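Local coordinates for protein putative cathepsin d (Ixodes ricinus, PDB 5N7Q) that probably cleaves proteins as an aspartic endopeptidase of the pepsin family, and is seen here in its mature form with the inhibitor pepstatin A bound, at residues T67-R73 with G86-V92; K205-A209 with Q245-G249; F318-Y323 with F335-A339. All blocks are in the same frame, centred on the assembly; numbering follows the deposited sequence.

Contact 1 (T67-R73 with G86-V92); sequences TYEADGR and GFISKDV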
loop_
_atom_site.group_PDB
_atom_site.type_symbol
_atom_site.label_atom_id
_atom_site.label_comp_id
_atom_site.label_asym_id
_atom_site.label_seq_id
_atom_site.Cartn_x
_atom_site.Cartn_y
_atom_site.Cartn_z
ATOM N N THR A 67 -0.116 15.279 25.909
ATOM C CA THR A 67 0.567 15.888 24.782
ATOM C C THR A 67 -0.357 16.258 23.610
ATOM O O THR A 67 0.097 16.837 22.612
ATOM C CB THR A 67 1.731 14.992 24.307
ATOM O OG1 THR A 67 1.273 13.651 24.200
ATOM C CG2 THR A 67 2.906 15.082 25.311
ATOM N N TYR A 68 -1.658 15.952 23.743
ATOM C CA TYR A 68 -2.652 16.361 22.764
ATOM C C TYR A 68 -2.733 17.865 22.583
ATOM O O TYR A 68 -2.707 18.615 23.581
ATOM C CB TYR A 68 -4.015 15.827 23.171
ATOM C CG TYR A 68 -5.214 16.609 22.679
ATOM C CD1 TYR A 68 -5.630 16.554 21.344
ATOM C CD2 TYR A 68 -5.943 17.409 23.574
ATOM C CE1 TYR A 68 -6.730 17.274 20.904
ATOM C CE2 TYR A 68 -7.037 18.119 23.146
ATOM C CZ TYR A 68 -7.436 18.045 21.823
ATOM O OH TYR A 68 -8.527 18.774 21.401
ATOM N N GLU A 69 -2.822 18.293 21.327
ATOM C CA GLU A 69 -3.120 19.666 20.989
ATOM C C GLU A 69 -4.257 19.689 20.008
ATOM O O GLU A 69 -4.255 18.959 19.003
ATOM C CB GLU A 69 -1.897 20.361 20.375
ATOM C CG GLU A 69 -0.693 20.445 21.292
ATOM C CD GLU A 69 0.506 20.964 20.534
ATOM O OE1 GLU A 69 0.646 22.197 20.450
ATOM O OE2 GLU A 69 1.281 20.147 19.996
ATOM N N ALA A 70 -5.251 20.526 20.277
ATOM C CA ALA A 70 -6.396 20.681 19.403
ATOM C C ALA A 70 -6.031 21.325 18.075
ATOM O O ALA A 70 -5.068 22.100 17.980
ATOM C CB ALA A 70 -7.452 21.529 20.112
ATOM N N ASP A 71 -6.803 21.007 17.051
ATOM C CA ASP A 71 -6.758 21.714 15.780
ATOM C C ASP A 71 -8.202 21.939 15.382
ATOM O O ASP A 71 -8.690 23.076 15.405
ATOM C CB ASP A 71 -5.936 20.922 14.753
ATOM C CG ASP A 71 -5.872 21.602 13.395
ATOM O OD1 ASP A 71 -6.912 21.897 12.770
ATOM O OD2 ASP A 71 -4.734 21.827 12.928
ATOM N N GLY A 72 -8.918 20.877 15.040
ATOM C CA GLY A 72 -10.339 20.997 14.792
ATOM C C GLY A 72 -10.780 21.262 13.377
ATOM O O GLY A 72 -11.973 21.250 13.112
ATOM N N ARG A 73 -9.855 21.415 12.431
ATOM C CA ARG A 73 -10.270 21.523 11.041
ATOM C C ARG A 73 -10.956 20.248 10.586
ATOM O O ARG A 73 -10.507 19.158 10.913
ATOM C CB ARG A 73 -9.093 21.757 10.111
ATOM C CG ARG A 73 -8.552 23.177 10.141
ATOM C CD ARG A 73 -7.281 23.290 9.325
ATOM N NE ARG A 73 -6.195 22.591 9.985
ATOM C CZ ARG A 73 -5.044 22.202 9.424
ATOM N NH1 ARG A 73 -4.796 22.427 8.133
ATOM N NH2 ARG A 73 -4.144 21.584 10.167
ATOM N N GLY A 86 -13.730 13.536 9.497
ATOM C CA GLY A 86 -13.716 13.863 10.916
ATOM C C GLY A 86 -13.025 15.202 11.105
ATOM O O GLY A 86 -13.137 16.070 10.233
ATOM N N PHE A 87 -12.238 15.334 12.167
ATOM C CA PHE A 87 -11.491 16.565 12.444
ATOM C C PHE A 87 -10.057 16.269 12.804
ATOM O O PHE A 87 -9.739 15.184 13.314
ATOM C CB PHE A 87 -12.178 17.372 13.567
ATOM C CG PHE A 87 -12.257 16.642 14.878
ATOM C CD1 PHE A 87 -13.314 15.775 15.148
ATOM C CD2 PHE A 87 -11.259 16.786 15.833
ATOM C CE1 PHE A 87 -13.370 15.087 16.358
ATOM C CE2 PHE A 87 -11.319 16.099 17.030
ATOM C CZ PHE A 87 -12.366 15.252 17.301
ATOM N N ILE A 88 -9.190 17.262 12.588
ATOM C CA ILE A 88 -7.769 17.112 12.844
ATOM C C ILE A 88 -7.424 17.373 14.318
ATOM O O ILE A 88 -8.020 18.270 14.970
ATOM C CB ILE A 88 -6.952 18.074 11.960
ATOM C CG1 ILE A 88 -7.202 17.780 10.468
ATOM C CG2 ILE A 88 -5.464 17.987 12.278
ATOM C CD1 ILE A 88 -6.675 16.445 9.993
ATOM N N SER A 89 -6.488 16.587 14.848
ATOM C CA SER A 89 -5.840 16.838 16.152
ATOM C C SER A 89 -4.347 16.622 15.973
ATOM O O SER A 89 -3.897 16.260 14.888
ATOM C CB SER A 89 -6.413 15.898 17.225
ATOM O OG SER A 89 -7.792 16.200 17.450
ATOM N N LYS A 90 -3.572 16.893 17.013
ATOM C CA LYS A 90 -2.118 16.714 16.957
ATOM C C LYS A 90 -1.639 16.062 18.229
ATOM O O LYS A 90 -2.113 16.392 19.324
ATOM C CB LYS A 90 -1.483 18.100 16.767
ATOM C CG LYS A 90 0.028 18.191 16.577
ATOM C CD LYS A 90 0.441 19.515 15.885
ATOM C CE LYS A 90 -0.030 20.761 16.637
ATOM N NZ LYS A 90 0.556 22.037 16.094
ATOM N N ASP A 91 -0.706 15.121 18.127
ATOM C CA ASP A 91 -0.189 14.438 19.312
ATOM C C ASP A 91 1.121 13.756 18.936
ATOM O O ASP A 91 1.526 13.763 17.758
ATOM C CB ASP A 91 -1.223 13.429 19.869
ATOM C CG ASP A 91 -1.152 13.277 21.374
ATOM O OD1 ASP A 91 -0.043 13.470 21.930
ATOM O OD2 ASP A 91 -2.169 12.927 22.000
ATOM N N VAL A 92 1.776 13.194 19.931
ATOM C CA VAL A 92 2.945 12.341 19.732
ATOM C C VAL A 92 2.524 11.050 19.033
ATOM O O VAL A 92 1.529 10.457 19.415
ATOM C CB VAL A 92 3.583 11.991 21.098
ATOM C CG1 VAL A 92 4.696 10.953 20.940
ATOM C CG2 VAL A 92 4.122 13.245 21.783
HETATM O O HOH W 1 2.118 23.395 18.652
HETATM O O HOH W 2 -8.786 18.851 17.686
#
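Thr67 OG1 donates to Asp91 OD1 at 2.6 Å, on the syn side of the carboxylate, just ahead of strand 69-79, the first strand of an antiparallel β-hairpin with strand 82-95 whose far turn is the flap of pepsin-like proteases. A short β-branched hydroxyl suits this spot: OG1 also bonds Thr26, and Asp91 OD1 accepts the N-H of Val92 as well, while its OD2 takes the hydroxyls of Ser65 and Tyr60. Tyr68 sets the edge of its ring at Ser89, CE1 lying 3.8 Å from OG. Ser89 OG is bonded to Glu107. Glu69 and Lys90 form a hydrogen-bonded pair, Glu69 N to Lys90 O at 2.9 Å, and their charged ends stay beyond salt-bridge range, linked by a water between Glu69 OE1 and Lys90 NZ. Asp71 has its CG anti to the backbone N (chi1 179°), which lays the carboxylate beside Ile88 CG2. Gly72 N meets Ile88 O at 2.8 Å while Ile88 N bonds Arg73 O, so two residues face one. With Gly72 at positive phi (92°), this fits a G1 β-bulge, a place made for glycine. Arg73 then reaches back to grip Asp71 side-on, NH2 to OD2 at 2.8 Å and NE to OD1 at 3.0 Å. Its backbone N takes the anti lone pair of the same OD1, closing an Asx turn.

Contact 2 (K205-A209 with Q245-G249); sequences KSVSA and QYLGG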
loop_
_atom_site.group_PDB
_atom_site.type_symbol
_atom_site.label_atom_id
_atom_site.label_comp_id
_atom_site.label_asym_id
_atom_site.label_seq_id
_atom_site.Cartn_x
_atom_site.Cartn_y
_atom_site.Cartn_z
ATOM N N LYS A 205 4.185 -7.298 -20.383
ATOM C CA LYS A 205 3.961 -8.370 -21.367
ATOM C C LYS A 205 3.688 -9.691 -20.719
ATOM O O LYS A 205 4.031 -9.904 -19.553
ATOM C CB LYS A 205 5.169 -8.511 -22.290
ATOM C CG LYS A 205 6.438 -8.997 -21.616
ATOM C CD LYS A 205 7.596 -9.119 -22.596
ATOM C CE LYS A 205 8.895 -9.404 -21.847
ATOM N NZ LYS A 205 10.093 -9.416 -22.728
ATOM N N SER A 206 3.085 -10.587 -21.496
ATOM C CA SER A 206 2.946 -11.979 -21.108
ATOM C C SER A 206 3.222 -12.810 -22.337
ATOM O O SER A 206 2.718 -12.486 -23.421
ATOM C CB SER A 206 1.538 -12.253 -20.598
ATOM O OG SER A 206 1.499 -13.560 -20.046
ATOM N N VAL A 207 4.041 -13.836 -22.188
ATOM C CA VAL A 207 4.476 -14.664 -23.309
ATOM C C VAL A 207 4.182 -16.100 -22.915
ATOM O O VAL A 207 4.908 -16.702 -22.133
ATOM C CB VAL A 207 5.980 -14.469 -23.585
ATOM C CG1 VAL A 207 6.392 -15.210 -24.852
ATOM C CG2 VAL A 207 6.326 -12.989 -23.669
ATOM N N SER A 208 3.113 -16.665 -23.452
ATOM C CA SER A 208 2.730 -18.027 -23.113
ATOM C C SER A 208 3.408 -19.034 -24.020
ATOM O O SER A 208 3.533 -18.794 -25.217
ATOM C CB SER A 208 1.226 -18.192 -23.237
ATOM O OG SER A 208 0.857 -19.520 -22.920
ATOM N N ALA A 209 3.791 -20.177 -23.455
ATOM C CA ALA A 209 4.224 -21.332 -24.237
ATOM C C ALA A 209 3.083 -22.006 -25.014
ATOM O O ALA A 209 3.342 -22.718 -25.986
ATOM C CB ALA A 209 4.918 -22.347 -23.325
ATOM N N GLN A 245 -8.075 -11.418 -20.809
ATOM C CA GLN A 245 -8.474 -12.273 -21.938
ATOM C C GLN A 245 -7.373 -13.261 -22.317
ATOM O O GLN A 245 -7.653 -14.461 -22.511
ATOM C CB GLN A 245 -8.831 -11.413 -23.144
ATOM C CG GLN A 245 -9.550 -12.247 -24.205
ATOM C CD GLN A 245 -10.028 -11.392 -25.341
ATOM O OE1 GLN A 245 -10.514 -10.272 -25.124
ATOM N NE2 GLN A 245 -9.899 -11.898 -26.560
ATOM N N TYR A 246 -6.128 -12.782 -22.386
ATOM C CA TYR A 246 -4.990 -13.654 -22.694
ATOM C C TYR A 246 -4.819 -14.738 -21.631
ATOM O O TYR A 246 -4.439 -15.865 -21.940
ATOM C CB TYR A 246 -3.723 -12.800 -22.775
ATOM C CG TYR A 246 -2.494 -13.491 -23.315
ATOM C CD1 TYR A 246 -2.359 -13.726 -24.683
ATOM C CD2 TYR A 246 -1.425 -13.835 -22.493
ATOM C CE1 TYR A 246 -1.225 -14.317 -25.199
ATOM C CE2 TYR A 246 -0.288 -14.443 -23.001
ATOM C CZ TYR A 246 -0.164 -14.655 -24.382
ATOM O OH TYR A 246 0.976 -15.249 -24.905
ATOM N N LEU A 247 -5.062 -14.379 -20.362
ATOM C CA LEU A 247 -4.894 -15.328 -19.244
ATOM C C LEU A 247 -6.064 -16.268 -19.022
ATOM O O LEU A 247 -5.953 -17.223 -18.230
ATOM C CB LEU A 247 -4.605 -14.566 -17.956
ATOM C CG LEU A 247 -3.355 -13.679 -17.936
ATOM C CD1 LEU A 247 -3.290 -12.938 -16.612
ATOM C CD2 LEU A 247 -2.067 -14.448 -18.158
ATOM N N GLY A 248 -7.191 -16.000 -19.669
ATOM C CA GLY A 248 -8.417 -16.789 -19.442
ATOM C C GLY A 248 -9.235 -16.312 -18.247
ATOM O O GLY A 248 -10.041 -17.060 -17.692
ATOM N N GLY A 249 -9.016 -15.066 -17.821
ATOM C CA GLY A 249 -9.833 -14.442 -16.788
ATOM C C GLY A 249 -11.166 -13.959 -17.306
ATOM O O GLY A 249 -11.234 -13.370 -18.394
#
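The hydroxyl of Tyr246 is gripped twice: Ser208 N donates to its OH at 2.9 Å with a fairly straight N-H...O angle of 160°, and the same oxygen is hydrogen-bonded to the carbonyl of Ala213. The amide comes in at the ring's edge, near its plane. The phenol spans from helix 237-247 to the backbone just past strand 198-206, so its far end is held in place by two bonds. Tyrosine suits the place because it is long enough to bridge helix and strand, and because its OH can serve an N-H and a C=O together. The ring points across because its CG stands anti to the backbone N (chi1 -170°), leading it off the last turn of the helix.

Along the way the CE2 side of the ring meets Ser206. Ser206 OG lies at the ring edge, 3.6 Å from Tyr246 CE2, and Ser206 CB is 3.7 Å from the same carbon; the small side chain lets the ring pass close to the strand. Its hydroxyl does not look to the tyrosine for its bond, being tied to the carbonyl of Asn269. Leu247 CD2 lies a looser 4.1 Å from Ser206 OG. Ser208 CB is 3.4 Å from Tyr246 OH, while Ser208 OG turns to the backbone N of Ser210.

Just beyond the tyrosine the helix stops. Gly248, at a phi of 85° that favours glycine, sends its N-H back to Gln245 O over 3.3 Å. The positive phi and two bonds into the last turn make this a Schellman motif, a common helix C-terminus; the last helical turn before it, through Tyr246, ties helix 237-247 to the end of strand 198-206 in the C-terminal lobe of a pepsin-like fold.

Contact 3 (F318-Y323 with F335-A339); sequences FLGPYY and FAEVA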
loop_
_atom_site.group_PDB
_atom_site.type_symbol
_atom_site.label_atom_id
_atom_site.label_comp_id
_atom_site.label_asym_id
_atom_site.label_seq_id
_atom_site.Cartn_x
_atom_site.Cartn_y
_atom_site.Cartn_z
ATOM N N PHE A 318 2.837 -7.108 -6.600
ATOM C CA PHE A 318 4.188 -6.756 -7.084
ATOM C C PHE A 318 5.186 -6.518 -5.965
ATOM O O PHE A 318 6.344 -6.973 -6.037
ATOM C CB PHE A 318 4.136 -5.497 -7.989
ATOM C CG PHE A 318 5.387 -5.234 -8.762
ATOM C CD1 PHE A 318 5.605 -5.856 -9.982
ATOM C CD2 PHE A 318 6.360 -4.380 -8.281
ATOM C CE1 PHE A 318 6.753 -5.621 -10.700
ATOM C CE2 PHE A 318 7.528 -4.165 -8.992
ATOM C CZ PHE A 318 7.723 -4.752 -10.197
ATOM N N LEU A 319 4.743 -5.832 -4.919
ATOM C CA LEU A 319 5.647 -5.357 -3.874
ATOM C C LEU A 319 6.032 -6.461 -2.897
ATOM O O LEU A 319 6.933 -6.276 -2.086
ATOM C CB LEU A 319 4.980 -4.170 -3.132
ATOM C CG LEU A 319 4.640 -2.945 -3.992
ATOM C CD1 LEU A 319 3.797 -1.971 -3.163
ATOM C CD2 LEU A 319 5.885 -2.291 -4.540
ATOM N N GLY A 320 5.385 -7.611 -2.972
ATOM C CA GLY A 320 5.847 -8.811 -2.260
ATOM C C GLY A 320 7.079 -9.456 -2.862
ATOM O O GLY A 320 8.095 -9.642 -2.182
ATOM N N PRO A 321 7.011 -9.842 -4.146
ATOM C CA PRO A 321 8.199 -10.490 -4.756
ATOM C C PRO A 321 9.366 -9.521 -4.996
ATOM O O PRO A 321 10.500 -9.970 -5.189
ATOM C CB PRO A 321 7.653 -11.092 -6.079
ATOM C CG PRO A 321 6.359 -10.409 -6.313
ATOM C CD PRO A 321 5.802 -10.061 -4.963
ATOM N N TYR A 322 9.075 -8.220 -4.985
ATOM C CA TYR A 322 10.106 -7.191 -5.154
ATOM C C TYR A 322 10.147 -6.275 -3.944
ATOM O O TYR A 322 9.243 -5.486 -3.712
ATOM C CB TYR A 322 9.913 -6.457 -6.485
ATOM C CG TYR A 322 10.026 -7.473 -7.620
ATOM C CD1 TYR A 322 11.243 -8.054 -7.915
ATOM C CD2 TYR A 322 8.911 -7.964 -8.283
ATOM C CE1 TYR A 322 11.362 -9.044 -8.859
ATOM C CE2 TYR A 322 9.014 -8.953 -9.233
ATOM C CZ TYR A 322 10.247 -9.506 -9.500
ATOM O OH TYR A 322 10.352 -10.489 -10.473
ATOM N N TYR A 323 11.186 -6.447 -3.132
ATOM C CA TYR A 323 11.509 -5.544 -2.032
ATOM C C TYR A 323 11.671 -4.118 -2.585
ATOM O O TYR A 323 12.279 -3.937 -3.642
ATOM C CB TYR A 323 12.808 -6.010 -1.416
ATOM C CG TYR A 323 13.245 -5.317 -0.150
ATOM C CD1 TYR A 323 12.455 -5.366 1.007
ATOM C CD2 TYR A 323 14.454 -4.655 -0.072
ATOM C CE1 TYR A 323 12.852 -4.757 2.178
ATOM C CE2 TYR A 323 14.860 -4.041 1.093
ATOM C CZ TYR A 323 14.084 -4.102 2.231
ATOM O OH TYR A 323 14.503 -3.514 3.393
ATOM N N PHE A 335 13.782 -1.301 -6.666
ATOM C CA PHE A 335 13.180 -2.638 -6.632
ATOM C C PHE A 335 14.300 -3.685 -6.655
ATOM O O PHE A 335 15.245 -3.570 -7.424
ATOM C CB PHE A 335 12.240 -2.910 -7.812
ATOM C CG PHE A 335 11.024 -2.026 -7.849
ATOM C CD1 PHE A 335 10.027 -2.130 -6.879
ATOM C CD2 PHE A 335 10.878 -1.086 -8.851
ATOM C CE1 PHE A 335 8.902 -1.315 -6.930
ATOM C CE2 PHE A 335 9.768 -0.267 -8.893
ATOM C CZ PHE A 335 8.791 -0.374 -7.946
ATOM N N ALA A 336 14.161 -4.720 -5.849
ATOM C CA ALA A 336 15.063 -5.883 -5.923
ATOM C C ALA A 336 14.283 -7.159 -5.623
ATOM O O ALA A 336 13.372 -7.152 -4.832
ATOM C CB ALA A 336 16.227 -5.746 -4.962
ATOM N N GLU A 337 14.746 -8.268 -6.167
ATOM C CA GLU A 337 14.157 -9.564 -5.888
ATOM C C GLU A 337 14.182 -9.839 -4.396
ATOM O O GLU A 337 15.216 -9.729 -3.768
ATOM C CB GLU A 337 14.991 -10.638 -6.586
ATOM C CG GLU A 337 14.405 -12.020 -6.490
ATOM C CD GLU A 337 15.124 -13.061 -7.348
ATOM O OE1 GLU A 337 16.120 -12.745 -8.050
ATOM O OE2 GLU A 337 14.668 -14.226 -7.313
ATOM N N VAL A 338 13.053 -10.224 -3.841
ATOM C CA VAL A 338 12.944 -10.477 -2.410
ATOM C C VAL A 338 13.786 -11.696 -2.006
ATOM O O VAL A 338 14.037 -12.577 -2.835
ATOM C CB VAL A 338 11.451 -10.569 -1.996
ATOM C CG1 VAL A 338 10.839 -11.907 -2.411
ATOM C CG2 VAL A 338 11.258 -10.297 -0.518
ATOM N N ALA A 339 14.252 -11.729 -0.756
ATOM C CA ALA A 339 15.036 -12.880 -0.270
ATOM C C ALA A 339 14.155 -13.846 0.492
ATOM O O ALA A 339 14.410 -14.163 1.675
ATOM C CB ALA A 339 16.186 -12.430 0.601
ATOM O OXT ALA A 339 13.153 -14.316 -0.060
#
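Phe318 and Phe335 are brought together by two different first torsions: in Phe318 the ring carbon CG is anti to the backbone N (chi1 -167°), whereas in Phe335 CG lies opposite the carbonyl carbon (chi1 -64°). Their rings then meet in a T-shaped stack, the edge of Phe318 pointing at one face of Phe335, centroids 5.3 Å apart and planes at 87°. The touching atom is Phe318 CE2, 3.8 Å from Phe335 CE1 and set toward the rim of that face. Leu319 CD2 closes on the edge of the same ring, 4.0 Å from Phe335 CE1. Flat aromatic groups and a branched aliphatic one suit this buried, largely apolar spot, and Leu319 lies close to Asp227, predicted to be a catalytic aspartate.

The arrangement sits where helix 316-319 turns through Gly320 and Pro321 into the C-terminal hairpin of strands 322-327 and 332-337, which belong to the interlobe β-sheet of the pepsin fold. Glycine fits at 320 because a CB there would collide with the proline ring. Tyr323 and Ala336 form a hydrogen-bonded antiparallel pair: Ala336 N reaches Tyr323 O at 3.0 Å, and the return bond from Tyr323 N is weak. Tyr322 pairs with Glu337 without such bonds, and its CA lies 3.3 Å from Ala336 O, a CA-H...O contact.

Tyr322 also lays CD2 over the centre of the Phe318 ring, while its OH is bonded to Ser280 O and its ring meets Phe279 edge-to-face. On the other side of the strand, Tyr323 sends its OH to the backbone N of Asp178. Beyond the paired residues, Val338 N donates to Pro321 O at 2.9 Å from above the carbonyl plane. Val338 is compact and β-branched, and its CB sits 3.4 Å from Pro321 O, with Gly320 O also close.

How the contacts relate
From the N terminus, contact 1 comes first: the chain runs out along strand 69-79, turns, and returns along strand 82-95, closing a short hairpin loop in the N-terminal lobe. Contact 2 follows in the C-terminal lobe, where 35 residues separate the strand end at 205-209 from the helix end at 245-249. Contact 3 closes a second hairpin at the C terminus. The three are in series, so none nests in or crosses another. Contacts 1 and 2 lie on opposite sides of the chain's centre, their own centres about 50 Å apart. Contact 3 is more central, its nearest atoms about 10 Å from contact 2, and belongs to the strands between the two lobes.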